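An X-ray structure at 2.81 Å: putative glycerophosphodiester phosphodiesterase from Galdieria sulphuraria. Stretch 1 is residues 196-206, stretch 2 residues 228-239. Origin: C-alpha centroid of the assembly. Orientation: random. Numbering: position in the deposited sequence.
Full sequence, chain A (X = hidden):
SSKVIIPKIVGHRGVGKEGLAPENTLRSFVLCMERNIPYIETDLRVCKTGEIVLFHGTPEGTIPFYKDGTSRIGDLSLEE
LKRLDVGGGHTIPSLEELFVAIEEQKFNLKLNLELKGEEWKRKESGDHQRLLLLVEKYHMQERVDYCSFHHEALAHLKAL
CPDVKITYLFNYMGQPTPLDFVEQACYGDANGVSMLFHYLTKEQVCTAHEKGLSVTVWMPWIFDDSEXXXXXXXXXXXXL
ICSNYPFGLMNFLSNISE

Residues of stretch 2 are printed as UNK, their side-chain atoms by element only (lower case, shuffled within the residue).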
# COMPACT_ATOMS: atom_id res chain seq x y z
N LEU A 196 12.56 -0.24 1.97
CA LEU A 196 12.57 0.03 3.39
C LEU A 196 13.61 1.10 3.72
O LEU A 196 14.67 1.19 3.09
CB LEU A 196 12.72 -1.26 4.22
CG LEU A 196 11.43 -2.07 4.45
CD1 LEU A 196 10.64 -2.46 3.18
CD2 LEU A 196 11.75 -3.31 5.26
N PHE A 197 13.26 1.94 4.68
CA PHE A 197 14.04 3.09 5.01
C PHE A 197 15.46 2.71 5.42
O PHE A 197 16.40 3.28 4.91
CB PHE A 197 13.34 3.90 6.09
CG PHE A 197 14.09 5.14 6.50
CD1 PHE A 197 14.55 5.30 7.82
CD2 PHE A 197 14.35 6.16 5.59
CE1 PHE A 197 15.23 6.44 8.21
CE2 PHE A 197 15.03 7.31 5.98
CZ PHE A 197 15.47 7.45 7.29
N HIS A 198 15.62 1.75 6.32
CA HIS A 198 16.95 1.36 6.80
C HIS A 198 17.90 0.84 5.69
O HIS A 198 19.10 0.90 5.88
CB HIS A 198 16.80 0.36 7.96
CG HIS A 198 18.09 -0.28 8.42
ND1 HIS A 198 18.96 0.34 9.30
CD2 HIS A 198 18.62 -1.50 8.16
CE1 HIS A 198 19.98 -0.47 9.54
NE2 HIS A 198 19.80 -1.59 8.87
N TYR A 199 17.37 0.37 4.55
CA TYR A 199 18.15 -0.20 3.44
C TYR A 199 18.12 0.64 2.16
O TYR A 199 17.92 0.09 1.05
CB TYR A 199 17.57 -1.55 3.01
CG TYR A 199 17.47 -2.59 4.08
CD1 TYR A 199 16.35 -2.66 4.91
CD2 TYR A 199 18.48 -3.52 4.24
CE1 TYR A 199 16.26 -3.63 5.89
CE2 TYR A 199 18.41 -4.49 5.21
CZ TYR A 199 17.30 -4.54 6.03
OH TYR A 199 17.27 -5.51 6.97
N LEU A 200 18.29 1.96 2.30
CA LEU A 200 18.14 2.85 1.13
C LEU A 200 19.23 3.91 1.00
O LEU A 200 19.35 4.80 1.82
CB LEU A 200 16.73 3.47 1.03
CG LEU A 200 16.53 4.27 -0.27
CD1 LEU A 200 16.60 3.39 -1.54
CD2 LEU A 200 15.27 5.12 -0.27
N THR A 201 19.98 3.79 -0.09
CA THR A 201 21.14 4.60 -0.42
C THR A 201 20.74 5.76 -1.29
O THR A 201 19.82 5.62 -2.08
CB THR A 201 22.07 3.79 -1.30
OG1 THR A 201 22.19 2.49 -0.75
CG2 THR A 201 23.46 4.41 -1.39
N LYS A 202 21.45 6.87 -1.16
CA LYS A 202 21.45 7.96 -2.17
C LYS A 202 21.62 7.40 -3.59
O LYS A 202 20.88 7.75 -4.50
CB LYS A 202 22.60 8.95 -1.91
CG LYS A 202 22.63 9.62 -0.52
CD LYS A 202 22.96 11.15 -0.63
CE LYS A 202 21.80 11.93 -1.39
NZ LYS A 202 22.06 11.82 -2.99
N GLU A 203 22.61 6.52 -3.76
CA GLU A 203 22.93 5.94 -5.05
C GLU A 203 21.83 5.06 -5.65
O GLU A 203 21.65 5.05 -6.86
CB GLU A 203 24.28 5.23 -4.99
CG GLU A 203 24.53 4.13 -6.05
CD GLU A 203 24.24 2.69 -5.54
OE1 GLU A 203 23.50 1.95 -6.23
OE2 GLU A 203 24.77 2.31 -4.45
N GLN A 204 21.08 4.32 -4.83
CA GLN A 204 19.91 3.59 -5.36
C GLN A 204 18.80 4.52 -5.91
O GLN A 204 18.28 4.30 -7.03
CB GLN A 204 19.32 2.65 -4.33
CG GLN A 204 20.24 1.52 -3.94
CD GLN A 204 20.10 1.19 -2.48
OE1 GLN A 204 19.67 2.02 -1.69
NE2 GLN A 204 20.45 -0.02 -2.10
N VAL A 205 18.46 5.56 -5.16
CA VAL A 205 17.55 6.60 -5.65
C VAL A 205 17.97 7.10 -7.05
O VAL A 205 17.13 7.27 -7.93
CB VAL A 205 17.40 7.77 -4.62
CG1 VAL A 205 16.34 8.73 -5.06
CG2 VAL A 205 17.04 7.22 -3.25
N CYS A 206 19.27 7.30 -7.27
CA CYS A 206 19.81 7.73 -8.58
C CYS A 206 19.69 6.73 -9.70
O CYS A 206 19.28 7.08 -10.80
CB CYS A 206 21.28 8.06 -8.47
SG CYS A 206 21.51 9.49 -7.48
N UNK A 228 13.64 13.35 12.24
CA UNK A 228 15.01 12.96 11.93
C UNK A 228 15.12 12.15 10.63
O UNK A 228 16.08 12.31 9.86
o UNK A 228 18.51 14.17 12.45
c UNK A 228 17.56 13.83 13.21
c UNK A 228 17.10 12.35 13.22
o UNK A 228 16.98 14.64 13.96
c UNK A 228 15.59 12.20 13.11
N UNK A 229 14.13 11.30 10.39
CA UNK A 229 14.13 10.37 9.27
C UNK A 229 13.70 11.08 8.00
O UNK A 229 14.26 10.88 6.91
o UNK A 229 12.38 8.42 11.66
c UNK A 229 13.39 8.66 10.96
o UNK A 229 14.57 8.49 11.37
c UNK A 229 13.19 9.22 9.58
N UNK A 230 12.70 11.91 8.16
CA UNK A 230 12.20 12.72 7.08
C UNK A 230 13.27 13.62 6.53
O UNK A 230 13.32 13.86 5.33
c UNK A 230 9.77 11.29 7.82
c UNK A 230 11.01 13.52 7.60
c UNK A 230 8.98 12.92 9.13
c UNK A 230 6.86 12.86 10.93
c UNK A 230 8.66 14.08 9.85
c UNK A 230 8.21 11.76 9.33
n UNK A 230 8.72 10.78 8.52
c UNK A 230 7.61 14.03 10.74
c UNK A 230 9.97 12.61 8.16
c UNK A 230 7.14 11.71 10.23
N UNK A 231 14.14 14.11 7.41
CA UNK A 231 15.30 14.89 7.02
C UNK A 231 16.15 14.08 6.06
O UNK A 231 16.55 14.59 5.02
c UNK A 231 16.22 18.62 10.36
c UNK A 231 16.09 15.33 8.26
c UNK A 231 15.96 17.13 10.10
c UNK A 231 15.89 16.82 8.60
n UNK A 231 17.67 18.94 10.55
N UNK A 232 16.41 12.82 6.39
CA UNK A 232 17.18 11.94 5.52
C UNK A 232 16.43 11.63 4.22
O UNK A 232 17.01 11.67 3.14
c UNK A 232 18.49 9.70 5.43
c UNK A 232 17.57 10.64 6.24
c UNK A 232 19.87 10.38 5.09
c UNK A 232 20.93 9.38 4.57
n UNK A 232 21.31 8.37 5.60
N UNK A 233 15.14 11.33 4.33
CA UNK A 233 14.31 11.17 3.13
C UNK A 233 14.51 12.27 2.11
O UNK A 233 14.73 11.96 0.96
c UNK A 233 12.85 11.04 3.51
s UNK A 233 12.50 9.40 4.24
N UNK A 234 14.45 13.54 2.52
CA UNK A 234 14.73 14.67 1.64
C UNK A 234 16.15 14.65 1.07
O UNK A 234 16.34 14.84 -0.13
c UNK A 234 12.09 16.11 1.89
c UNK A 234 14.53 16.01 2.35
c UNK A 234 13.17 16.49 2.85
c UNK A 234 13.20 18.01 2.99
N UNK A 235 17.16 14.44 1.92
CA UNK A 235 18.52 14.23 1.45
C UNK A 235 18.58 13.19 0.35
O UNK A 235 19.22 13.40 -0.68
c UNK A 235 19.53 14.98 3.69
c UNK A 235 19.46 13.87 2.62
o UNK A 235 20.65 15.36 5.78
c UNK A 235 20.77 14.94 4.61
o UNK A 235 21.88 14.52 4.18
N UNK A 236 17.89 12.08 0.55
CA UNK A 236 17.79 11.01 -0.45
C UNK A 236 17.11 11.43 -1.75
O UNK A 236 17.40 10.88 -2.80
c UNK A 236 17.01 9.84 0.12
c UNK A 236 17.73 9.00 1.16
c UNK A 236 16.71 8.07 1.80
c UNK A 236 18.84 8.23 0.49
N UNK A 237 16.16 12.36 -1.66
CA UNK A 237 15.40 12.85 -2.81
C UNK A 237 14.42 11.80 -3.38
O UNK A 237 14.17 11.75 -4.58
c UNK A 237 16.61 15.87 -4.43
n UNK A 237 17.43 16.31 -5.41
c UNK A 237 17.10 14.68 -3.60
o UNK A 237 15.51 16.41 -4.20
c UNK A 237 16.33 13.38 -3.92
N UNK A 238 13.85 10.98 -2.49
CA UNK A 238 12.75 10.07 -2.83
C UNK A 238 11.53 10.84 -3.33
O UNK A 238 11.39 12.03 -3.05
c UNK A 238 12.34 9.22 -1.62
c UNK A 238 13.55 8.49 -1.08
c UNK A 238 11.71 10.08 -0.52
N UNK A 239 10.64 10.14 -4.04
CA UNK A 239 9.42 10.72 -4.60
C UNK A 239 8.23 10.66 -3.65
O UNK A 239 7.40 11.56 -3.62
c UNK A 239 9.08 10.04 -5.92
c UNK A 239 10.21 10.16 -6.92
o UNK A 239 10.51 11.31 -7.37
o UNK A 239 10.83 9.13 -7.24

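Position 228 carries three side-chain carbons, the third bearing two oxygens; its end leads away from stretch 1 and touches nothing there. It is Glu 228. Position 229 has two carbons, the second with two oxygens, and points toward stretch 1, where its CB lies 3.7 Å from CZ of Phe 197: Asp 229. At 230 a single carbon leads into fused five- and six-membered rings holding eight carbons and one nitrogen, directed away from stretch 1: Trp 230.

Position 231 is a row of four carbons ending in nitrogen, its end leading away, hence Lys 231. Position 232 has the same composition but points toward stretch 1, its CB sitting 4.0 Å from CZ of Phe 197, at the ring edge and near its plane; this is Lys 232. One carbon and one sulfur make up the side chain of 233, identifying Cys 233. Its SG approaches CE2 of Phe 197 to 3.7 Å, an oblique sulfur-aromatic contact.

Position 234 has four carbons forked at the second, out of reach of stretch 1; it is Leu 234. Position 235 repeats the three-carbon chain with two terminal oxygens and is Glu 235; here the backbone makes the approach, its O lying 3.1 Å from CE of Lys 202. Position 236 again has four carbons forked at the second, but its end comes nearer to stretch 1, packing around Leu 200 and Lys 202. In this residue, Leu 236, CD2 lies 3.4 Å from N of Lys 202 and CD1 3.9 Å from CD2 of Leu 200.

At 237, three carbons end in one oxygen and one nitrogen, giving Gln 237; positive phi marks its departure from the helix, and its backbone O is 3.7 Å from CG1 of Val 205. Position 238 has one carbon carrying two more, the pattern of Val 238, whose CG1 lies 3.9 Å from CD2 of Leu 200. Position 239 has two carbons, the second with two oxygens, and makes no contact with stretch 1; it is Asp 239.

The contact is one of packing, with no hydrogen bonds between the stretches. Phe 197 points its ring tip at the helix, meeting Lys 232 with its edge and Asp 229 and Cys 233 obliquely, while Leu 236 packs beside the helix start at Lys 202. Where the helix ends, Val 205 meets the backbone of Leu 236 and Gln 237, its CG1 3.3 Å from O of Leu 236. The helices cross at -46°, 10.3 Å apart at closest approach, and the stretches bury 510 Å².

Stretch 2 228-239: EDWKKCLELQVD
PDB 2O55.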